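Side-chain contact in CaaX farnesyltransferase beta subunit Ram1 (Aspergillus fumigatus, PDB 4L9P), which probably transfers, together with its alpha subunit, a farnesyl group from farnesyl diphosphate to a cysteine near the C-terminus of target proteins: residues 286-289 and 290-294. Residues are numbered along the deposited sequence; the frame is centred on the assembly and turned at random.
Sequences DGLP and EYLSR
The first turn of the short helix 288-293, in the alpha-alpha toroid of the beta subunit, brings G287 at the N-cap position against E290 and Y291. G287 O accepts the hydrogen of Y291 N at 3.0 Å; L292 N to L288 O (2.9 Å) and S293 N to P289 O continue the helical pattern. E290 folds back over G287. Its CG lies anti to the carbonyl carbon and the chain bends at chi2 (91°), carrying OE1 to 3.1 Å from G287 C and 3.4 Å from P289 CD, alongside the proline ring. One water receives the G287 N hydrogen at 2.9 Å and donates to E290 OE1, so glutamate and N-cap amide are joined through solvent. A second water donates to G287 O and accepts from R294 NH1 (3.0 Å) at the guanidinium edge, while Y291 CA lies above one face of the R294 guanidinium, toward its rim. On the buried side L288 CD1 meets Y291 CD2 at 4.2 Å and the CG of L292. S293 OG is hydrogen-bonded to K230 NZ of the alpha subunit Ram2. Two waters thus hold G287 N and O, L288 and L292 pack on helices 251-263 and 312-323 and Y291 on 251-263, and the E290 carboxylate near the helix N-terminus would probably be stabilised by the dipole.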
ATOM      1  N   ASP B 286     -21.027   5.510  -2.374  1.00  7.19           N
ATOM      2  CA  ASP B 286     -21.840   4.533  -3.128  1.00  7.86           C
ATOM      3  C   ASP B 286     -20.958   3.649  -3.969  1.00  7.61           C
ATOM      4  O   ASP B 286     -20.151   4.141  -4.751  1.00  7.25           O
ATOM      5  CB  ASP B 286     -22.802   5.291  -4.015  1.00  9.45           C
ATOM      6  CG  ASP B 286     -24.108   5.618  -3.351  1.00 13.63           C
ATOM      7  OD1 ASP B 286     -24.406   5.065  -2.288  1.00 16.27           O
ATOM      8  OD2 ASP B 286     -24.857   6.426  -3.964  1.00 15.47           O
ATOM      9  N   GLY B 287     -21.068   2.332  -3.789  1.00  8.08           N
ATOM     10  CA  GLY B 287     -20.326   1.357  -4.578  1.00  8.30           C
ATOM     11  C   GLY B 287     -18.902   1.208  -4.066  1.00  6.42           C
ATOM     12  O   GLY B 287     -18.149   0.358  -4.586  1.00  6.79           O
ATOM     13  N   LEU B 288     -18.502   1.984  -3.062  1.00  6.90           N
ATOM     14  CA  LEU B 288     -17.086   1.990  -2.616  1.00  6.73           C
ATOM     15  C   LEU B 288     -16.645   0.741  -1.820  1.00  5.92           C
ATOM     16  O   LEU B 288     -15.680   0.102  -2.186  1.00  6.08           O
ATOM     17  CB  LEU B 288     -16.794   3.255  -1.801  1.00  6.20           C
ATOM     18  CG  LEU B 288     -15.353   3.370  -1.257  1.00  6.96           C
ATOM     19  CD1 LEU B 288     -14.296   3.264  -2.393  1.00  8.26           C
ATOM     20  CD2 LEU B 288     -15.254   4.700  -0.537  1.00  8.30           C
ATOM     21  N   PRO B 289     -17.403   0.325  -0.796  1.00  6.20           N
ATOM     22  CA  PRO B 289     -16.923  -0.900  -0.123  1.00  5.99           C
ATOM     23  C   PRO B 289     -17.024  -2.127  -1.061  1.00  5.72           C
ATOM     24  O   PRO B 289     -16.216  -3.047  -0.914  1.00  6.15           O
ATOM     25  CB  PRO B 289     -17.835  -1.031   1.133  1.00  7.28           C
ATOM     26  CG  PRO B 289     -19.115  -0.275   0.730  1.00  7.26           C
ATOM     27  CD  PRO B 289     -18.632   0.884  -0.192  1.00  6.39           C
ATOM     28  N   GLU B 290     -18.020  -2.159  -1.950  1.00  5.99           N
ATOM     29  CA  GLU B 290     -18.086  -3.243  -2.926  1.00  6.60           C
ATOM     30  C   GLU B 290     -16.829  -3.244  -3.836  1.00  5.63           C
ATOM     31  O   GLU B 290     -16.259  -4.329  -4.104  1.00  6.12           O
ATOM     32  CB  GLU B 290     -19.348  -3.097  -3.782  1.00  8.23           C
ATOM     33  CG  GLU B 290     -20.635  -3.207  -2.955  1.00 10.86           C
ATOM     34  CD  GLU B 290     -21.157  -1.898  -2.431  1.00 13.65           C
ATOM     35  OE1 GLU B 290     -20.444  -0.898  -2.404  1.00 11.40           O
ATOM     36  OE2 GLU B 290     -22.346  -1.863  -2.030  1.00 19.15           O
ATOM     37  N   TYR B 291     -16.376  -2.067  -4.269  1.00  5.61           N
ATOM     38  CA  TYR B 291     -15.167  -1.957  -5.058  1.00  5.50           C
ATOM     39  C   TYR B 291     -13.988  -2.498  -4.230  1.00  5.22           C
ATOM     40  O   TYR B 291     -13.156  -3.276  -4.726  1.00  5.67           O
ATOM     41  CB  TYR B 291     -14.956  -0.499  -5.427  1.00  5.56           C
ATOM     42  CG  TYR B 291     -13.559  -0.177  -5.896  1.00  6.50           C
ATOM     43  CD1 TYR B 291     -13.146  -0.482  -7.178  1.00  7.44           C
ATOM     44  CD2 TYR B 291     -12.645   0.395  -5.028  1.00  8.52           C
ATOM     45  CE1 TYR B 291     -11.856  -0.170  -7.633  1.00  7.63           C
ATOM     46  CE2 TYR B 291     -11.390   0.704  -5.416  1.00  9.90           C
ATOM     47  CZ  TYR B 291     -10.947   0.399  -6.681  1.00  8.61           C
ATOM     48  OH  TYR B 291      -9.690   0.803  -7.050  1.00 11.23           O
ATOM     49  N   LEU B 292     -13.902  -2.097  -2.963  1.00  4.69           N
ATOM     50  CA  LEU B 292     -12.753  -2.576  -2.177  1.00  4.66           C
ATOM     51  C   LEU B 292     -12.818  -4.105  -1.982  1.00  4.12           C
ATOM     52  O   LEU B 292     -11.787  -4.791  -2.033  1.00  5.34           O
ATOM     53  CB  LEU B 292     -12.731  -1.879  -0.819  1.00  4.95           C
ATOM     54  CG  LEU B 292     -12.568  -0.352  -0.913  1.00  5.20           C
ATOM     55  CD1 LEU B 292     -12.759   0.368   0.458  1.00  5.61           C
ATOM     56  CD2 LEU B 292     -11.160  -0.005  -1.499  1.00  7.07           C
ATOM     57  N   SER B 293     -14.029  -4.679  -1.779  1.00  4.46           N
ATOM     58  CA  SER B 293     -14.140  -6.132  -1.671  1.00  4.65           C
ATOM     59  C   SER B 293     -13.588  -6.821  -2.947  1.00  4.87           C
ATOM     60  O   SER B 293     -12.993  -7.914  -2.874  1.00  5.29           O
ATOM     61  CB  SER B 293     -15.619  -6.472  -1.542  1.00  6.34           C
ATOM     62  OG  SER B 293     -15.811  -7.892  -1.662  1.00  6.84           O
ATOM     63  N   ARG B 294     -13.832  -6.204  -4.129  1.00  4.37           N
ATOM     64  CA  ARG B 294     -13.353  -6.760  -5.384  1.00  4.69           C
ATOM     65  C   ARG B 294     -11.827  -6.637  -5.542  1.00  4.28           C
ATOM     66  O   ARG B 294     -11.272  -7.179  -6.534  1.00  5.50           O
ATOM     67  CB  ARG B 294     -14.039  -6.047  -6.537  1.00  4.73           C
ATOM     68  CG  ARG B 294     -15.572  -6.351  -6.604  1.00  6.06           C
ATOM     69  CD  ARG B 294     -16.211  -6.007  -7.948  1.00  7.44           C
ATOM     70  NE  ARG B 294     -15.878  -4.660  -8.323  1.00 10.11           N
ATOM     71  CZ  ARG B 294     -16.605  -3.562  -8.062  1.00 12.15           C
ATOM     72  NH1 ARG B 294     -17.699  -3.607  -7.336  1.00 12.68           N
ATOM     73  NH2 ARG B 294     -16.177  -2.384  -8.515  1.00 12.23           N
TER
HETATM   74  O   HOH W   1     -19.211  -1.127  -6.733  1.00  9.67           O
HETATM   75  O   HOH W   2     -22.493   1.001  -1.685  1.00 16.52           O